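Local coordinates for protein UDP-glucose 4-epimerase (Brucella ovis, PDB 4WOK) that probably interconverts UDP-glucose and UDP-galactose by NAD-dependent epimerisation at C4 of the sugar, at residues A32-L44 / W54-L68. The protein carries 2 engineered substitutions. Residues are numbered along the deposited sequence; the frame is centred on the assembly and turned at random. Where two conformers were deposited one is given.
Sequences AGQGYAPVVYDNL and WGDFVEGDILDQARL. With NAD (nicotinamide-adenine-dinucleotide), chain B.
V40, Y41 and D42 of strand 37-42 pair in parallel register with F57, V58 and E59 of strand 57-59, the short axes 13° apart, at one edge of the Rossmann-fold sheet. V40 N bonds D56 O, V58 N bonds V40 O, D42 N bonds V58 O and G60 N bonds D42 O. Where the pairing starts, two waters each donate to P38 O; one also donates to D56 O, the other accepts from D56 N.

On the face carrying Y41 and V58, the tyrosine ring packs against the start of helix 65-75. Its CG stands anti to the backbone N (chi1 -175°), which carries the ring toward the 61-64 turn and the helix start, where L68 CD1 sits over its centre, 3.7 Å from the centroid, and V58 CG1 touches CD2 at 3.7 Å. The hydroxyl donates to D61 O at 2.7 Å, from above the carbonyl plane, while D64 N reaches the same oxygen from the opposite face. R67 NE closes back on E59 O (2.7 Å), in the carbonyl plane, tying the helix to the edge strand. On the other face, L44 CD2 packs against F57 CZ.

Beyond the paired strands both segments hold the adenosine of NAD. D42 takes O2B on OD1 and O3B on OD2, as the acidic residue at the C-terminal end of the second strand does in NAD-binding Rossmann folds, and A20 N also bonds OD2. D61 OD1 accepts from adenine N6A, and I62 N donates to N1A. S45 OG bonds N43 OD1, while N43 ND2 donates to D61 OD2 (3.0 Å) from above the carboxylate plane, with that oxygen 9° out of the N43 amide plane.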
ATOM      1  N   ALA A  32      15.700   8.661   0.509  1.00 28.12           N
ATOM      2  CA  ALA A  32      16.631   9.763   0.725  1.00 32.11           C
ATOM      3  C   ALA A  32      17.519   9.507   1.932  1.00 39.36           C
ATOM      4  O   ALA A  32      18.681   9.920   1.953  1.00 33.14           O
ATOM      5  CB  ALA A  32      15.880  11.081   0.892  1.00 31.02           C
ATOM      6  N   GLY A  33      16.975   8.820   2.932  1.00 34.43           N
ATOM      7  CA  GLY A  33      17.758   8.449   4.097  1.00 38.58           C
ATOM      8  C   GLY A  33      18.837   7.435   3.755  1.00 39.35           C
ATOM      9  O   GLY A  33      19.870   7.363   4.426  1.00 34.33           O
ATOM     10  N   GLN A  34      18.608   6.645   2.708  1.00 30.79           N
ATOM     11  CA  GLN A  34      19.598   5.642   2.334  0.51 40.37           C
ATOM     12  C   GLN A  34      20.497   6.135   1.201  1.00 44.39           C
ATOM     13  O   GLN A  34      21.266   5.370   0.626  1.00 38.59           O
ATOM     14  CB  GLN A  34      18.911   4.323   1.971  0.51 38.08           C
ATOM     15  CG  GLN A  34      18.258   3.661   3.190  0.51 40.22           C
ATOM     16  CD  GLN A  34      17.592   2.332   2.882  0.51 42.17           C
ATOM     17  OE1 GLN A  34      17.900   1.685   1.884  0.51 43.70           O
ATOM     18  NE2 GLN A  34      16.673   1.914   3.753  0.51 42.44           N
ATOM     19  N   GLY A  35      20.422   7.428   0.912  1.00 38.07           N
ATOM     20  CA  GLY A  35      21.340   8.028  -0.036  1.00 43.48           C
ATOM     21  C   GLY A  35      20.867   8.064  -1.477  1.00 32.63           C
ATOM     22  O   GLY A  35      21.616   8.466  -2.364  1.00 32.58           O
ATOM     23  N   TYR A  36      19.640   7.627  -1.723  1.00 28.85           N
ATOM     24  CA  TYR A  36      19.058   7.782  -3.048  1.00 31.30           C
ATOM     25  C   TYR A  36      18.464   9.171  -3.195  1.00 33.11           C
ATOM     26  O   TYR A  36      18.217   9.867  -2.206  1.00 27.19           O
ATOM     27  CB  TYR A  36      17.977   6.727  -3.311  1.00 29.76           C
ATOM     28  CG  TYR A  36      18.511   5.323  -3.453  1.00 31.38           C
ATOM     29  CD1 TYR A  36      19.099   4.899  -4.643  1.00 35.01           C
ATOM     30  CD2 TYR A  36      18.436   4.423  -2.401  1.00 30.92           C
ATOM     31  CE1 TYR A  36      19.583   3.616  -4.780  1.00 39.13           C
ATOM     32  CE2 TYR A  36      18.922   3.138  -2.526  1.00 36.95           C
ATOM     33  CZ  TYR A  36      19.493   2.739  -3.720  1.00 42.84           C
ATOM     34  OH  TYR A  36      19.979   1.457  -3.854  1.00 45.32           O
ATOM     35  N   ALA A  37      18.252   9.574  -4.440  1.00 26.35           N
ATOM     36  CA  ALA A  37      17.543  10.807  -4.728  1.00 28.80           C
ATOM     37  C   ALA A  37      16.176  10.454  -5.289  1.00 26.26           C
ATOM     38  O   ALA A  37      16.029  10.216  -6.488  1.00 26.22           O
ATOM     39  CB  ALA A  37      18.326  11.675  -5.708  1.00 28.29           C
ATOM     40  N   PRO A  38      15.169  10.410  -4.415  1.00 23.39           N
ATOM     41  CA  PRO A  38      13.839  10.147  -4.962  1.00 21.27           C
ATOM     42  C   PRO A  38      13.374  11.281  -5.863  1.00 28.30           C
ATOM     43  O   PRO A  38      13.550  12.461  -5.561  1.00 22.59           O
ATOM     44  CB  PRO A  38      12.957  10.029  -3.714  1.00 20.99           C
ATOM     45  CG  PRO A  38      13.639  10.887  -2.681  1.00 21.99           C
ATOM     46  CD  PRO A  38      15.144  10.706  -2.967  1.00 23.21           C
ATOM     47  N   VAL A  39      12.784  10.902  -6.987  1.00 22.24           N
ATOM     48  CA  VAL A  39      12.160  11.834  -7.902  1.00 19.10           C
ATOM     49  C   VAL A  39      10.704  11.461  -7.968  1.00 20.85           C
ATOM     50  O   VAL A  39      10.376  10.354  -8.393  1.00 21.58           O
ATOM     51  CB  VAL A  39      12.776  11.774  -9.309  1.00 19.43           C
ATOM     52  CG1 VAL A  39      12.090  12.765 -10.224  1.00 20.79           C
ATOM     53  CG2 VAL A  39      14.286  12.061  -9.234  1.00 22.96           C
ATOM     54  N   VAL A  40       9.826  12.368  -7.565  1.00 18.99           N
ATOM     55  CA  VAL A  40       8.404  12.004  -7.495  1.00 18.34           C
ATOM     56  C   VAL A  40       7.689  12.416  -8.772  1.00 24.53           C
ATOM     57  O   VAL A  40       7.856  13.540  -9.253  1.00 21.41           O
ATOM     58  CB  VAL A  40       7.712  12.642  -6.257  1.00 16.48           C
ATOM     59  CG1 VAL A  40       6.155  12.530  -6.348  1.00 18.08           C
ATOM     60  CG2 VAL A  40       8.198  11.990  -4.982  1.00 17.56           C
ATOM     61  N   TYR A  41       6.906  11.484  -9.325  1.00 18.68           N
ATOM     62  CA  TYR A  41       6.066  11.732 -10.492  1.00 19.04           C
ATOM     63  C   TYR A  41       4.641  11.434 -10.032  1.00 19.04           C
ATOM     64  O   TYR A  41       4.350  10.321  -9.617  1.00 19.37           O
ATOM     65  CB  TYR A  41       6.481  10.846 -11.674  1.00 18.09           C
ATOM     66  CG  TYR A  41       5.729  11.138 -12.970  1.00 18.06           C
ATOM     67  CD1 TYR A  41       4.495  10.562 -13.227  1.00 16.54           C
ATOM     68  CD2 TYR A  41       6.272  11.991 -13.931  1.00 21.46           C
ATOM     69  CE1 TYR A  41       3.790  10.844 -14.423  1.00 18.17           C
ATOM     70  CE2 TYR A  41       5.603  12.260 -15.122  1.00 20.12           C
ATOM     71  CZ  TYR A  41       4.365  11.684 -15.365  1.00 19.30           C
ATOM     72  OH  TYR A  41       3.691  11.965 -16.543  1.00 15.43           O
ATOM     73  N   ASP A  42       3.767  12.433 -10.061  1.00 16.30           N
ATOM     74  CA  ASP A  42       2.468  12.294  -9.376  1.00 13.22           C
ATOM     75  C   ASP A  42       1.501  13.303  -9.945  1.00 18.43           C
ATOM     76  O   ASP A  42       1.906  14.431 -10.249  1.00 16.56           O
ATOM     77  CB  ASP A  42       2.644  12.519  -7.867  1.00 14.02           C
ATOM     78  CG  ASP A  42       1.499  11.956  -7.048  1.00 17.19           C
ATOM     79  OD1 ASP A  42       0.347  12.419  -7.225  1.00 17.43           O
ATOM     80  OD2 ASP A  42       1.748  11.051  -6.225  1.00 17.64           O
ATOM     81  N   ASN A  43       0.230  12.931 -10.106  1.00 15.83           N
ATOM     82  CA  ASN A  43      -0.699  13.875 -10.711  1.00 18.94           C
ATOM     83  C   ASN A  43      -1.486  14.684  -9.678  1.00 22.75           C
ATOM     84  O   ASN A  43      -2.347  15.495 -10.045  1.00 18.85           O
ATOM     85  CB  ASN A  43      -1.660  13.155 -11.686  1.00 15.38           C
ATOM     86  CG  ASN A  43      -2.638  12.198 -10.998  1.00 16.02           C
ATOM     87  OD1 ASN A  43      -2.636  12.023  -9.778  1.00 17.31           O
ATOM     88  ND2 ASN A  43      -3.493  11.576 -11.806  1.00 14.35           N
ATOM     89  N   LEU A  44      -1.182  14.438  -8.403  1.00 15.29           N
ATOM     90  CA  LEU A  44      -1.819  15.079  -7.229  1.00 15.90           C
ATOM     91  C   LEU A  44      -3.330  14.876  -7.130  1.00 17.25           C
ATOM     92  O   LEU A  44      -4.017  15.628  -6.420  1.00 18.15           O
ATOM     93  CB  LEU A  44      -1.517  16.577  -7.198  1.00 16.35           C
ATOM     94  CG  LEU A  44      -0.019  16.910  -7.242  1.00 16.19           C
ATOM     95  CD1 LEU A  44       0.194  18.420  -7.188  1.00 16.97           C
ATOM     96  CD2 LEU A  44       0.763  16.201  -6.093  1.00 16.59           C
ATOM     97  N   TRP A  54      11.688  15.462  -0.347  1.00 24.71           N
ATOM     98  CA  TRP A  54      13.017  14.830  -0.315  1.00 28.41           C
ATOM     99  C   TRP A  54      13.737  14.780  -1.651  1.00 30.01           C
ATOM    100  O   TRP A  54      14.776  14.134  -1.769  1.00 27.38           O
ATOM    101  CB  TRP A  54      12.899  13.417   0.262  1.00 26.66           C
ATOM    102  CG  TRP A  54      12.541  13.475   1.708  1.00 27.84           C
ATOM    103  CD1 TRP A  54      13.397  13.594   2.759  1.00 29.24           C
ATOM    104  CD2 TRP A  54      11.223  13.493   2.255  1.00 27.26           C
ATOM    105  NE1 TRP A  54      12.692  13.663   3.935  1.00 32.87           N
ATOM    106  CE2 TRP A  54      11.348  13.592   3.651  1.00 29.87           C
ATOM    107  CE3 TRP A  54       9.945  13.404   1.699  1.00 28.97           C
ATOM    108  CZ2 TRP A  54      10.245  13.620   4.509  1.00 25.08           C
ATOM    109  CZ3 TRP A  54       8.845  13.431   2.554  1.00 30.18           C
ATOM    110  CH2 TRP A  54       9.005  13.536   3.936  1.00 25.67           C
ATOM    111  N   GLY A  55      13.199  15.477  -2.641  1.00 26.13           N
ATOM    112  CA  GLY A  55      13.833  15.576  -3.943  1.00 25.31           C
ATOM    113  C   GLY A  55      12.932  16.270  -4.962  1.00 28.56           C
ATOM    114  O   GLY A  55      11.977  16.958  -4.600  1.00 27.20           O
ATOM    115  N   ASP A  56      13.232  16.089  -6.242  1.00 24.71           N
ATOM    116  CA  ASP A  56      12.514  16.790  -7.301  1.00 23.92           C
ATOM    117  C   ASP A  56      11.075  16.325  -7.407  1.00 27.77           C
ATOM    118  O   ASP A  56      10.729  15.228  -6.979  1.00 21.96           O
ATOM    119  CB  ASP A  56      13.204  16.593  -8.644  1.00 21.89           C
ATOM    120  CG  ASP A  56      14.468  17.432  -8.779  1.00 29.38           C
ATOM    121  OD1 ASP A  56      14.879  18.044  -7.780  1.00 27.52           O
ATOM    122  OD2 ASP A  56      15.038  17.475  -9.887  1.00 26.96           O
ATOM    123  N   PHE A  57      10.245  17.190  -7.976  1.00 26.60           N
ATOM    124  CA  PHE A  57       8.832  16.896  -8.205  1.00 22.96           C
ATOM    125  C   PHE A  57       8.483  17.148  -9.655  1.00 27.75           C
ATOM    126  O   PHE A  57       8.789  18.199 -10.204  1.00 30.89           O
ATOM    127  CB  PHE A  57       7.945  17.739  -7.297  1.00 22.06           C
ATOM    128  CG  PHE A  57       6.460  17.605  -7.606  1.00 26.15           C
ATOM    129  CD1 PHE A  57       5.847  16.362  -7.583  1.00 23.12           C
ATOM    130  CD2 PHE A  57       5.696  18.719  -7.922  1.00 23.52           C
ATOM    131  CE1 PHE A  57       4.463  16.228  -7.859  1.00 23.50           C
ATOM    132  CE2 PHE A  57       4.332  18.598  -8.200  1.00 24.05           C
ATOM    133  CZ  PHE A  57       3.721  17.351  -8.176  1.00 20.50           C
ATOM    134  N   VAL A  58       7.874  16.158 -10.288  1.00 21.65           N
ATOM    135  CA  VAL A  58       7.343  16.328 -11.620  1.00 20.17           C
ATOM    136  C   VAL A  58       5.858  16.077 -11.517  1.00 23.46           C
ATOM    137  O   VAL A  58       5.460  14.958 -11.218  1.00 19.25           O
ATOM    138  CB  VAL A  58       7.966  15.355 -12.615  1.00 21.38           C
ATOM    139  CG1 VAL A  58       7.340  15.525 -14.002  1.00 21.81           C
ATOM    140  CG2 VAL A  58       9.495  15.551 -12.687  1.00 25.53           C
ATOM    141  N   GLU A  59       5.039  17.103 -11.727  1.00 21.85           N
ATOM    142  CA  GLU A  59       3.592  16.877 -11.781  1.00 24.70           C
ATOM    143  C   GLU A  59       3.261  16.265 -13.128  1.00 22.97           C
ATOM    144  O   GLU A  59       3.657  16.785 -14.171  1.00 21.76           O
ATOM    145  CB  GLU A  59       2.797  18.171 -11.589  1.00 23.98           C
ATOM    146  CG  GLU A  59       1.288  17.949 -11.340  1.00 19.67           C
ATOM    147  CD  GLU A  59       0.468  17.588 -12.596  1.00 26.11           C
ATOM    148  OE1 GLU A  59       0.612  18.279 -13.623  1.00 24.87           O
ATOM    149  OE2 GLU A  59      -0.361  16.638 -12.546  1.00 29.89           O
ATOM    150  N   GLY A  60       2.515  15.173 -13.119  1.00 18.56           N
ATOM    151  CA  GLY A  60       2.141  14.545 -14.369  1.00 18.39           C
ATOM    152  C   GLY A  60       1.325  13.296 -14.128  1.00 18.45           C
ATOM    153  O   GLY A  60       1.332  12.739 -13.024  1.00 16.94           O
ATOM    154  N   ASP A  61       0.627  12.863 -15.169  1.00 16.52           N
ATOM    155  CA  ASP A  61      -0.165  11.650 -15.128  1.00 17.72           C
ATOM    156  C   ASP A  61       0.609  10.522 -15.767  1.00 15.50           C
ATOM    157  O   ASP A  61       1.294  10.735 -16.780  1.00 16.60           O
ATOM    158  CB  ASP A  61      -1.498  11.852 -15.869  1.00 20.24           C
ATOM    159  CG  ASP A  61      -2.560  10.867 -15.425  1.00 23.71           C
ATOM    160  OD1 ASP A  61      -2.404   9.645 -15.666  1.00 18.24           O
ATOM    161  OD2 ASP A  61      -3.543  11.318 -14.805  1.00 25.08           O
ATOM    162  N   ILE A  62       0.521   9.319 -15.207  1.00 13.08           N
ATOM    163  CA  ILE A  62       1.218   8.207 -15.859  1.00 17.04           C
ATOM    164  C   ILE A  62       0.610   7.874 -17.227  1.00 16.80           C
ATOM    165  O   ILE A  62       1.268   7.244 -18.070  1.00 18.26           O
ATOM    166  CB  ILE A  62       1.240   6.945 -14.981  1.00 18.08           C
ATOM    167  CG1 ILE A  62      -0.193   6.463 -14.683  1.00 15.31           C
ATOM    168  CG2 ILE A  62       2.011   7.221 -13.715  1.00 21.76           C
ATOM    169  CD1 ILE A  62      -0.224   5.228 -13.748  1.00 19.12           C
ATOM    170  N   LEU A  63      -0.626   8.322 -17.485  1.00 14.61           N
ATOM    171  CA  LEU A  63      -1.205   8.151 -18.819  1.00 17.66           C
ATOM    172  C   LEU A  63      -0.636   9.138 -19.857  1.00 18.35           C
ATOM    173  O   LEU A  63      -0.910   9.022 -21.049  1.00 21.84           O
ATOM    174  CB  LEU A  63      -2.738   8.304 -18.753  1.00 16.82           C
ATOM    175  CG  LEU A  63      -3.439   7.177 -17.984  1.00 18.77           C
ATOM    176  CD1 LEU A  63      -4.914   7.575 -17.648  1.00 19.10           C
ATOM    177  CD2 LEU A  63      -3.400   5.880 -18.796  1.00 19.25           C
ATOM    178  N   ASP A  64       0.097  10.144 -19.390  1.00 20.05           N
ATOM    179  CA  ASP A  64       0.737  11.121 -20.269  1.00 21.79           C
ATOM    180  C   ASP A  64       2.078  10.514 -20.664  1.00 27.43           C
ATOM    181  O   ASP A  64       3.102  10.804 -20.044  1.00 20.52           O
ATOM    182  CB  ASP A  64       0.903  12.456 -19.540  1.00 18.87           C
ATOM    183  CG  ASP A  64       1.545  13.555 -20.394  1.00 20.76           C
ATOM    184  OD1 ASP A  64       2.017  13.303 -21.527  1.00 24.39           O
ATOM    185  OD2 ASP A  64       1.559  14.703 -19.903  1.00 21.85           O
ATOM    186  N   GLN A  65       2.073   9.633 -21.657  1.00 21.10           N
ATOM    187  CA  GLN A  65       3.250   8.797 -21.877  1.00 23.60           C
ATOM    188  C   GLN A  65       4.461   9.620 -22.323  1.00 24.69           C
ATOM    189  O   GLN A  65       5.575   9.313 -21.918  1.00 20.43           O
ATOM    190  CB  GLN A  65       2.988   7.692 -22.896  1.00 29.95           C
ATOM    191  CG  GLN A  65       4.074   6.601 -22.818  1.00 37.66           C
ATOM    192  CD  GLN A  65       3.903   5.524 -23.857  1.00 47.22           C
ATOM    193  OE1 GLN A  65       3.173   4.556 -23.647  1.00 61.72           O
ATOM    194  NE2 GLN A  65       4.565   5.684 -24.988  1.00 39.11           N
ATOM    195  N   ALA A  66       4.248  10.676 -23.107  1.00 20.41           N
ATOM    196  CA  ALA A  66       5.377  11.531 -23.513  1.00 26.48           C
ATOM    197  C   ALA A  66       6.051  12.151 -22.292  1.00 27.04           C
ATOM    198  O   ALA A  66       7.276  12.174 -22.179  1.00 23.61           O
ATOM    199  CB  ALA A  66       4.920  12.633 -24.476  1.00 20.04           C
ATOM    200  N   ARG A  67       5.252  12.658 -21.365  1.00 21.79           N
ATOM    201  CA  ARG A  67       5.811  13.314 -20.201  1.00 20.96           C
ATOM    202  C   ARG A  67       6.540  12.320 -19.311  1.00 19.64           C
ATOM    203  O   ARG A  67       7.558  12.647 -18.714  1.00 21.35           O
ATOM    204  CB  ARG A  67       4.716  14.017 -19.404  1.00 19.19           C
ATOM    205  CG  ARG A  67       5.246  14.909 -18.278  1.00 21.62           C
ATOM    206  CD  ARG A  67       4.128  15.817 -17.815  1.00 23.99           C
ATOM    207  NE  ARG A  67       4.555  16.724 -16.761  1.00 26.47           N
ATOM    208  CZ  ARG A  67       5.222  17.852 -16.969  1.00 38.42           C
ATOM    209  NH1 ARG A  67       5.551  18.219 -18.207  1.00 40.98           N
ATOM    210  NH2 ARG A  67       5.564  18.607 -15.937  1.00 33.19           N
ATOM    211  N   LEU A  68       6.003  11.111 -19.207  1.00 20.41           N
ATOM    212  CA  LEU A  68       6.645  10.083 -18.391  1.00 19.39           C
ATOM    213  C   LEU A  68       7.980   9.640 -19.015  1.00 20.97           C
ATOM    214  O   LEU A  68       8.998   9.503 -18.325  1.00 20.54           O
ATOM    215  CB  LEU A  68       5.695   8.902 -18.222  1.00 24.22           C
ATOM    216  CG  LEU A  68       6.020   7.819 -17.202  1.00 26.30           C
ATOM    217  CD1 LEU A  68       6.335   8.410 -15.818  1.00 24.94           C
ATOM    218  CD2 LEU A  68       4.822   6.886 -17.141  1.00 20.42           C
TER
HETATM  219  PA  NAD B 400      -2.554   7.372  -2.094  1.00 18.84           P
HETATM  220  O1A NAD B 400      -3.760   7.696  -2.956  1.00 20.23           O
HETATM  221  O2A NAD B 400      -2.144   8.167  -0.889  1.00 19.51           O
HETATM  222  O5B NAD B 400      -1.208   7.548  -3.171  1.00 21.21           O
HETATM  223  C5B NAD B 400      -1.603   7.375  -4.514  1.00 15.40           C
HETATM  224  C4B NAD B 400      -0.721   8.377  -5.305  1.00 15.82           C
HETATM  225  O4B NAD B 400      -0.803   8.110  -6.711  1.00 18.45           O
HETATM  226  C3B NAD B 400      -1.370   9.737  -5.023  1.00 16.03           C
HETATM  227  O3B NAD B 400      -0.341  10.634  -4.692  1.00 16.55           O
HETATM  228  C2B NAD B 400      -2.032  10.080  -6.382  1.00 14.48           C
HETATM  229  O2B NAD B 400      -2.040  11.436  -6.594  1.00 15.62           O
HETATM  230  C1B NAD B 400      -1.052   9.362  -7.380  1.00 14.01           C
HETATM  231  N9A NAD B 400      -1.725   8.965  -8.632  1.00 15.86           N
HETATM  232  C8A NAD B 400      -2.932   8.253  -8.806  1.00 17.63           C
HETATM  233  N7A NAD B 400      -3.222   8.041 -10.094  1.00 17.63           N
HETATM  234  C5A NAD B 400      -2.163   8.644 -10.785  1.00 20.33           C
HETATM  235  C6A NAD B 400      -1.892   8.771 -12.165  1.00 19.91           C
HETATM  236  N6A NAD B 400      -2.763   8.255 -13.095  1.00 14.20           N
HETATM  237  N1A NAD B 400      -0.768   9.407 -12.571  1.00 18.63           N
HETATM  238  C2A NAD B 400       0.064   9.915 -11.605  1.00 14.25           C
HETATM  239  N3A NAD B 400      -0.074   9.877 -10.248  1.00 15.49           N
HETATM  240  C4A NAD B 400      -1.216   9.215  -9.887  1.00 15.97           C
HETATM  241  O3  NAD B 400      -2.789   5.791  -1.928  1.00 18.72           O
HETATM  242  PN  NAD B 400      -1.705   4.977  -1.048  1.00 23.39           P
HETATM  243  O1N NAD B 400      -0.374   5.606  -0.752  1.00 20.36           O
HETATM  244  O2N NAD B 400      -2.544   4.221  -0.077  1.00 29.35           O
HETATM  245  O5D NAD B 400      -1.314   3.545  -1.933  1.00 34.97           O
HETATM  246  C5D NAD B 400      -0.705   3.803  -3.099  1.00 36.16           C
HETATM  247  C4D NAD B 400      -0.329   2.437  -3.673  1.00 23.04           C
HETATM  248  O4D NAD B 400      -0.382   1.426  -2.584  1.00 21.98           O
HETATM  249  C3D NAD B 400      -1.399   2.000  -4.695  1.00 26.13           C
HETATM  250  O3D NAD B 400      -0.724   1.229  -5.637  1.00 30.12           O
HETATM  251  C2D NAD B 400      -2.308   1.127  -3.824  1.00 32.83           C
HETATM  252  O2D NAD B 400      -2.988   0.149  -4.505  1.00 40.86           O
HETATM  253  C1D NAD B 400      -1.193   0.394  -3.041  1.00 24.26           C
HETATM  254  N1N NAD B 400      -1.838  -0.316  -1.825  1.00 25.24           N
HETATM  255  C2N NAD B 400      -2.252   0.483  -0.762  1.00 26.59           C
HETATM  256  C3N NAD B 400      -2.846  -0.150   0.361  1.00 25.97           C
HETATM  257  C7N NAD B 400      -3.300   0.702   1.516  1.00 31.14           C
HETATM  258  O7N NAD B 400      -3.789   0.179   2.522  1.00 25.78           O
HETATM  259  N7N NAD B 400      -3.156   2.073   1.423  1.00 20.89           N
HETATM  260  C4N NAD B 400      -3.005  -1.537   0.361  1.00 27.60           C
HETATM  261  C5N NAD B 400      -2.583  -2.306  -0.723  1.00 32.73           C
HETATM  262  C6N NAD B 400      -1.994  -1.679  -1.831  1.00 31.50           C
HETATM  263  O   HOH W   1      11.218  13.782  -4.608  1.00 20.36           O
HETATM  264  O   HOH W   2      15.481  14.378  -6.534  1.00 26.53           O